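Local coordinates for protein putative glyoxalase (Bacillus halodurans C-125, PDB 3CT8) that probably acts as a zinc-dependent enzyme of the glyoxalase/bleomycin resistance/dioxygenase superfamily, though its substrate and reaction remain unestablished, at residues F80-A94 against E134-P146. Numbering follows the deposited sequence. Where two conformers were deposited one is given.
With ZN (zinc ion), chain B.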
loop_
_atom_site.group_PDB
_atom_site.type_symbol
_atom_site.label_atom_id
_atom_site.label_comp_id
_atom_site.label_asym_id
_atom_site.label_seq_id
_atom_site.Cartn_x
_atom_site.Cartn_y
_atom_site.Cartn_z
ATOM N N PHE A 80 -9.609 -12.660 -2.593
ATOM C CA PHE A 80 -9.032 -11.774 -1.589
ATOM C C PHE A 80 -9.861 -11.626 -0.352
ATOM O O PHE A 80 -11.065 -11.446 -0.429
ATOM C CB PHE A 80 -8.909 -10.384 -2.181
ATOM C CG PHE A 80 -8.527 -9.355 -1.208
ATOM C CD1 PHE A 80 -7.189 -9.119 -0.912
ATOM C CD2 PHE A 80 -9.486 -8.559 -0.621
ATOM C CE1 PHE A 80 -6.813 -8.125 -0.033
ATOM C CE2 PHE A 80 -9.124 -7.567 0.278
ATOM C CZ PHE A 80 -7.777 -7.354 0.578
ATOM N N HIS A 81 -9.189 -11.685 0.786
ATOM C CA HIS A 81 -9.840 -11.456 2.073
ATOM C C HIS A 81 -8.954 -10.544 2.929
ATOM O O HIS A 81 -7.862 -10.937 3.326
ATOM C CB HIS A 81 -10.171 -12.755 2.788
ATOM C CG HIS A 81 -11.165 -12.563 3.874
ATOM N ND1 HIS A 81 -10.823 -12.038 5.097
ATOM C CD2 HIS A 81 -12.504 -12.747 3.897
ATOM C CE1 HIS A 81 -11.906 -11.944 5.845
ATOM N NE2 HIS A 81 -12.937 -12.368 5.141
ATOM N N ARG A 82 -9.437 -9.331 3.223
ATOM C CA ARG A 82 -8.628 -8.318 3.956
ATOM C C ARG A 82 -8.196 -8.679 5.366
ATOM O O ARG A 82 -7.421 -7.941 6.004
ATOM C CB ARG A 82 -9.268 -6.915 3.964
ATOM C CG ARG A 82 -10.509 -6.731 4.824
ATOM C CD ARG A 82 -11.068 -5.320 4.632
ATOM N NE ARG A 82 -12.330 -5.083 5.334
ATOM C CZ ARG A 82 -13.522 -5.320 4.819
ATOM N NH1 ARG A 82 -13.628 -5.743 3.574
ATOM N NH2 ARG A 82 -14.614 -5.086 5.545
ATOM N N LYS A 83 -8.722 -9.796 5.838
ATOM C CA LYS A 83 -8.396 -10.327 7.168
ATOM C C LYS A 83 -7.142 -11.219 7.132
ATOM O O LYS A 83 -6.476 -11.458 8.157
ATOM C CB LYS A 83 -9.546 -11.130 7.754
ATOM C CG LYS A 83 -10.630 -10.379 8.537
ATOM C CD LYS A 83 -10.021 -9.744 9.741
ATOM C CE LYS A 83 -10.954 -9.765 10.914
ATOM N NZ LYS A 83 -10.510 -8.788 11.957
ATOM N N ARG A 84 -6.831 -11.695 5.933
ATOM C CA ARG A 84 -5.677 -12.560 5.740
ATOM C C ARG A 84 -4.397 -11.766 5.579
ATOM O O ARG A 84 -4.426 -10.543 5.460
ATOM C CB ARG A 84 -5.906 -13.557 4.606
ATOM C CG ARG A 84 -7.012 -14.499 5.005
ATOM C CD ARG A 84 -7.111 -15.796 4.266
ATOM N NE ARG A 84 -7.805 -15.721 2.987
ATOM C CZ ARG A 84 -7.201 -15.605 1.815
ATOM N NH1 ARG A 84 -5.869 -15.572 1.748
ATOM N NH2 ARG A 84 -7.927 -15.545 0.710
ATOM N N THR A 85 -3.282 -12.485 5.627
ATOM C CA THR A 85 -1.938 -11.860 5.478
ATOM C C THR A 85 -1.869 -11.101 4.156
ATOM O O THR A 85 -2.329 -11.572 3.141
ATOM C CB THR A 85 -0.780 -12.901 5.628
ATOM O OG1 THR A 85 -0.826 -13.449 6.958
ATOM C CG2 THR A 85 0.621 -12.279 5.353
ATOM N N GLY A 86 -1.281 -9.917 4.188
ATOM C CA GLY A 86 -1.196 -9.064 3.021
ATOM C C GLY A 86 -1.961 -7.752 3.268
ATOM O O GLY A 86 -2.118 -7.302 4.396
ATOM N N LEU A 87 -2.530 -7.168 2.218
ATOM C CA LEU A 87 -3.230 -5.859 2.398
ATOM C C LEU A 87 -4.569 -5.905 3.132
ATOM O O LEU A 87 -5.405 -6.754 2.867
ATOM C CB LEU A 87 -3.426 -5.184 1.029
ATOM C CG LEU A 87 -4.045 -3.768 0.927
ATOM C CD1 LEU A 87 -3.119 -2.711 1.574
ATOM C CD2 LEU A 87 -4.364 -3.360 -0.517
ATOM N N ASN A 88 -4.738 -4.970 4.073
ATOM C CA ASN A 88 -6.003 -4.822 4.782
ATOM C C ASN A 88 -6.696 -3.582 4.231
ATOM O O ASN A 88 -7.833 -3.618 3.822
ATOM C CB ASN A 88 -5.847 -4.664 6.299
ATOM C CG ASN A 88 -7.201 -4.425 6.985
ATOM O OD1 ASN A 88 -7.511 -3.288 7.347
ATOM N ND2 ASN A 88 -8.058 -5.453 7.020
ATOM N N HIS A 89 -6.015 -2.451 4.306
ATOM C CA HIS A 89 -6.566 -1.190 3.761
ATOM C C HIS A 89 -5.592 -0.077 3.427
ATOM O O HIS A 89 -4.444 -0.039 3.879
ATOM C CB HIS A 89 -7.644 -0.631 4.664
ATOM C CG HIS A 89 -7.177 -0.079 5.970
ATOM N ND1 HIS A 89 -6.885 -0.869 7.072
ATOM C CD2 HIS A 89 -7.107 1.210 6.396
ATOM C CE1 HIS A 89 -6.621 -0.079 8.103
ATOM N NE2 HIS A 89 -6.738 1.181 7.717
ATOM N N LEU A 90 -6.118 0.835 2.619
ATOM C CA LEU A 90 -5.406 2.030 2.194
ATOM C C LEU A 90 -6.177 3.211 2.718
ATOM O O LEU A 90 -7.402 3.224 2.693
ATOM C CB LEU A 90 -5.342 2.150 0.671
ATOM C CG LEU A 90 -4.609 1.133 -0.214
ATOM C CD1 LEU A 90 -4.725 1.585 -1.675
ATOM C CD2 LEU A 90 -3.145 1.031 0.291
ATOM N N ALA A 91 -5.464 4.221 3.195
ATOM C CA ALA A 91 -6.143 5.407 3.700
ATOM C C ALA A 91 -5.511 6.586 3.062
ATOM O O ALA A 91 -4.280 6.613 2.874
ATOM C CB ALA A 91 -6.091 5.534 5.232
ATOM N N PHE A 92 -6.379 7.576 2.800
ATOM C CA PHE A 92 -6.018 8.825 2.178
ATOM C C PHE A 92 -6.419 10.048 2.960
ATOM O O PHE A 92 -7.390 10.016 3.727
ATOM C CB PHE A 92 -6.702 8.940 0.802
ATOM C CG PHE A 92 -6.380 7.827 -0.143
ATOM C CD1 PHE A 92 -5.292 7.925 -1.010
ATOM C CD2 PHE A 92 -7.166 6.692 -0.175
ATOM C CE1 PHE A 92 -5.001 6.910 -1.877
ATOM C CE2 PHE A 92 -6.895 5.677 -1.045
ATOM C CZ PHE A 92 -5.779 5.788 -1.903
ATOM N N HIS A 93 -5.641 11.120 2.757
ATOM C CA HIS A 93 -5.940 12.421 3.351
ATOM C C HIS A 93 -7.020 13.167 2.588
ATOM O O HIS A 93 -7.061 13.127 1.358
ATOM C CB HIS A 93 -4.766 13.422 3.294
ATOM C CG HIS A 93 -3.593 13.076 4.145
ATOM N ND1 HIS A 93 -2.635 12.182 3.740
ATOM C CD2 HIS A 93 -3.186 13.542 5.347
ATOM C CE1 HIS A 93 -1.686 12.112 4.652
ATOM N NE2 HIS A 93 -2.011 12.895 5.656
ATOM N N ALA A 94 -7.868 13.842 3.368
ATOM C CA ALA A 94 -8.917 14.732 2.841
ATOM C C ALA A 94 -8.567 16.090 3.396
ATOM O O ALA A 94 -7.885 16.192 4.397
ATOM C CB ALA A 94 -10.299 14.323 3.295
ATOM N N GLU A 134 -15.510 0.038 0.826
ATOM C CA GLU A 134 -14.899 -1.104 0.142
ATOM C C GLU A 134 -14.812 -0.903 -1.348
ATOM O O GLU A 134 -15.762 -0.438 -1.975
ATOM C CB GLU A 134 -15.675 -2.414 0.373
ATOM C CG GLU A 134 -15.585 -3.053 1.747
ATOM C CD GLU A 134 -16.412 -4.361 1.841
ATOM O OE1 GLU A 134 -17.419 -4.471 1.135
ATOM O OE2 GLU A 134 -16.076 -5.260 2.637
ATOM N N ASP A 135 -13.676 -1.290 -1.912
ATOM C CA ASP A 135 -13.514 -1.189 -3.349
ATOM C C ASP A 135 -14.207 -2.470 -3.877
ATOM O O ASP A 135 -14.677 -3.293 -3.076
ATOM C CB ASP A 135 -12.050 -1.040 -3.799
ATOM C CG ASP A 135 -11.309 -2.352 -3.889
ATOM O OD1 ASP A 135 -11.742 -3.372 -3.316
ATOM O OD2 ASP A 135 -10.266 -2.344 -4.579
ATOM N N PRO A 136 -14.251 -2.657 -5.206
ATOM C CA PRO A 136 -14.965 -3.834 -5.684
ATOM C C PRO A 136 -14.326 -5.176 -5.320
ATOM O O PRO A 136 -14.950 -6.228 -5.486
ATOM C CB PRO A 136 -15.012 -3.623 -7.200
ATOM C CG PRO A 136 -14.811 -2.121 -7.374
ATOM C CD PRO A 136 -13.845 -1.765 -6.310
ATOM N N ASN A 137 -13.116 -5.118 -4.784
ATOM C CA ASN A 137 -12.356 -6.331 -4.403
ATOM C C ASN A 137 -12.521 -6.608 -2.927
ATOM O O ASN A 137 -11.978 -7.552 -2.373
ATOM C CB ASN A 137 -10.858 -6.120 -4.705
ATOM C CG ASN A 137 -10.585 -5.939 -6.178
ATOM O OD1 ASN A 137 -10.693 -6.884 -6.935
ATOM N ND2 ASN A 137 -10.172 -4.730 -6.582
ATOM N N ARG A 138 -13.280 -5.760 -2.274
ATOM C CA ARG A 138 -13.445 -5.914 -0.831
ATOM C C ARG A 138 -12.199 -5.388 -0.088
ATOM O O ARG A 138 -11.961 -5.655 1.093
ATOM C CB ARG A 138 -13.794 -7.316 -0.374
ATOM C CG ARG A 138 -15.281 -7.608 -0.360
ATOM C CD ARG A 138 -15.763 -8.494 -1.442
ATOM N NE ARG A 138 -15.770 -9.916 -1.035
ATOM C CZ ARG A 138 -14.754 -10.766 -1.171
ATOM N NH1 ARG A 138 -13.602 -10.362 -1.708
ATOM N NH2 ARG A 138 -14.884 -12.019 -0.767
ATOM N N ILE A 139 -11.377 -4.642 -0.806
ATOM C CA ILE A 139 -10.248 -4.012 -0.145
ATOM C C ILE A 139 -10.876 -2.835 0.600
ATOM O O ILE A 139 -11.726 -2.097 0.059
ATOM C CB ILE A 139 -9.182 -3.522 -1.142
ATOM C CG1 ILE A 139 -8.483 -4.727 -1.827
ATOM C CG2 ILE A 139 -8.148 -2.645 -0.404
ATOM C CD1 ILE A 139 -7.567 -4.353 -3.029
ATOM N N LYS A 140 -10.494 -2.692 1.861
ATOM C CA LYS A 140 -10.980 -1.596 2.715
ATOM C C LYS A 140 -10.237 -0.301 2.366
ATOM O O LYS A 140 -9.008 -0.287 2.186
ATOM C CB LYS A 140 -10.889 -1.950 4.223
ATOM C CG LYS A 140 -11.467 -0.872 5.144
ATOM C CD LYS A 140 -11.636 -1.323 6.580
ATOM C CE LYS A 140 -10.354 -1.558 7.335
ATOM N NZ LYS A 140 -10.576 -2.002 8.790
ATOM N N VAL A 141 -11.030 0.761 2.213
ATOM C CA VAL A 141 -10.563 2.070 1.836
ATOM C C VAL A 141 -11.095 3.111 2.799
ATOM O O VAL A 141 -12.283 3.143 3.110
ATOM C CB VAL A 141 -11.024 2.449 0.409
ATOM C CG1 VAL A 141 -10.398 3.771 0.001
ATOM C CG2 VAL A 141 -10.613 1.407 -0.589
ATOM N N GLU A 142 -10.169 3.950 3.241
ATOM C CA GLU A 142 -10.405 5.036 4.208
ATOM C C GLU A 142 -9.930 6.408 3.735
ATOM O O GLU A 142 -8.867 6.563 3.115
ATOM C CB GLU A 142 -9.672 4.674 5.523
ATOM C CG GLU A 142 -9.722 5.673 6.670
ATOM C CD GLU A 142 -8.768 5.238 7.795
ATOM O OE1 GLU A 142 -8.318 4.058 7.720
ATOM O OE2 GLU A 142 -8.440 6.033 8.713
ATOM N N ILE A 143 -10.767 7.397 4.016
ATOM C CA ILE A 143 -10.460 8.829 3.718
ATOM C C ILE A 143 -10.616 9.542 5.071
ATOM O O ILE A 143 -11.689 9.553 5.669
ATOM C CB ILE A 143 -11.270 9.461 2.555
ATOM C CG1 ILE A 143 -11.101 8.639 1.284
ATOM C CG2 ILE A 143 -10.803 10.852 2.291
ATOM C CD1 ILE A 143 -11.997 7.412 1.276
ATOM N N VAL A 144 -9.537 10.174 5.505
ATOM C CA VAL A 144 -9.544 10.823 6.822
ATOM C C VAL A 144 -9.304 12.330 6.819
ATOM O O VAL A 144 -8.416 12.882 6.130
ATOM C CB VAL A 144 -8.625 10.068 7.835
ATOM C CG1 VAL A 144 -7.302 9.660 7.200
ATOM C CG2 VAL A 144 -8.420 10.870 9.107
ATOM N N ALA A 145 -10.148 12.972 7.615
ATOM C CA ALA A 145 -10.120 14.416 7.771
ATOM C C ALA A 145 -8.958 14.812 8.693
ATOM O O ALA A 145 -8.554 14.069 9.600
ATOM C CB ALA A 145 -11.470 14.943 8.371
ATOM N N PRO A 146 -8.420 16.007 8.483
ATOM C CA PRO A 146 -7.348 16.443 9.332
ATOM C C PRO A 146 -7.912 16.994 10.617
ATOM O O PRO A 146 -7.144 17.192 11.543
ATOM C CB PRO A 146 -6.702 17.570 8.530
ATOM C CG PRO A 146 -7.825 18.112 7.655
ATOM C CD PRO A 146 -8.730 16.946 7.396
ATOM O OXT PRO A 146 -9.121 17.234 10.753
HETATM ZN ZN ZN B . -6.808 3.155 8.911
HETATM O O HOH W 1 -11.901 -8.690 2.392
HETATM O O HOH W 2 -8.094 -2.700 10.045
#
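His-89 and Glu-142 meet at a zinc ion on one face of two neighbouring parallel strands, 86-93 and 140-144. The metal sits 2.3 Å from His-89 NE2 and 2.1 Å from Glu-142 OE1. Ring and carboxylate planes are turned 27° apart. Glu-142 reaches it on an extended chain, CG anti to the backbone N, passing alongside the methyl of Ala-91, while its OE2 is held by His-128. Behind the metal ligand stands a second shell: His-89 ND1 donates to a lone pair of Asn-88 OD1 at 2.5 Å, lying in the plane of that amide, which should fix the ring's rotation. Lys-140 runs beside the histidine in the same direction and bends at chi3 (69°), laying CE over one ring face; its NZ bonds to Tyr-116 and, through a water, to Asn-88 OD1. Such ligand-bearing strands are characteristic of the βαβββ modules of the vicinal oxygen chelate fold, and here His-23 of the second subunit also binds the zinc, placing the site at the dimer interface. Strand 86-93 pairs there with an antiparallel strand of that subunit, continuing the sheet. Just ahead of the strands, Arg-82, in a type I turn, crosses Lys-140 at about a right angle, CD 3.4 Å from Lys-140 CB. Its NH1 bonds both Arg-138 O and Glu-134 OE2, the latter a 2.7 Å salt bridge on the carboxylate's anti side, with the two planes nearly perpendicular. Nearby, Ile-139 CG1 lies over a face of the Phe-80 ring, 3.9 Å from its centroid, and Ile-139 CG2 touches Leu-87 CD2.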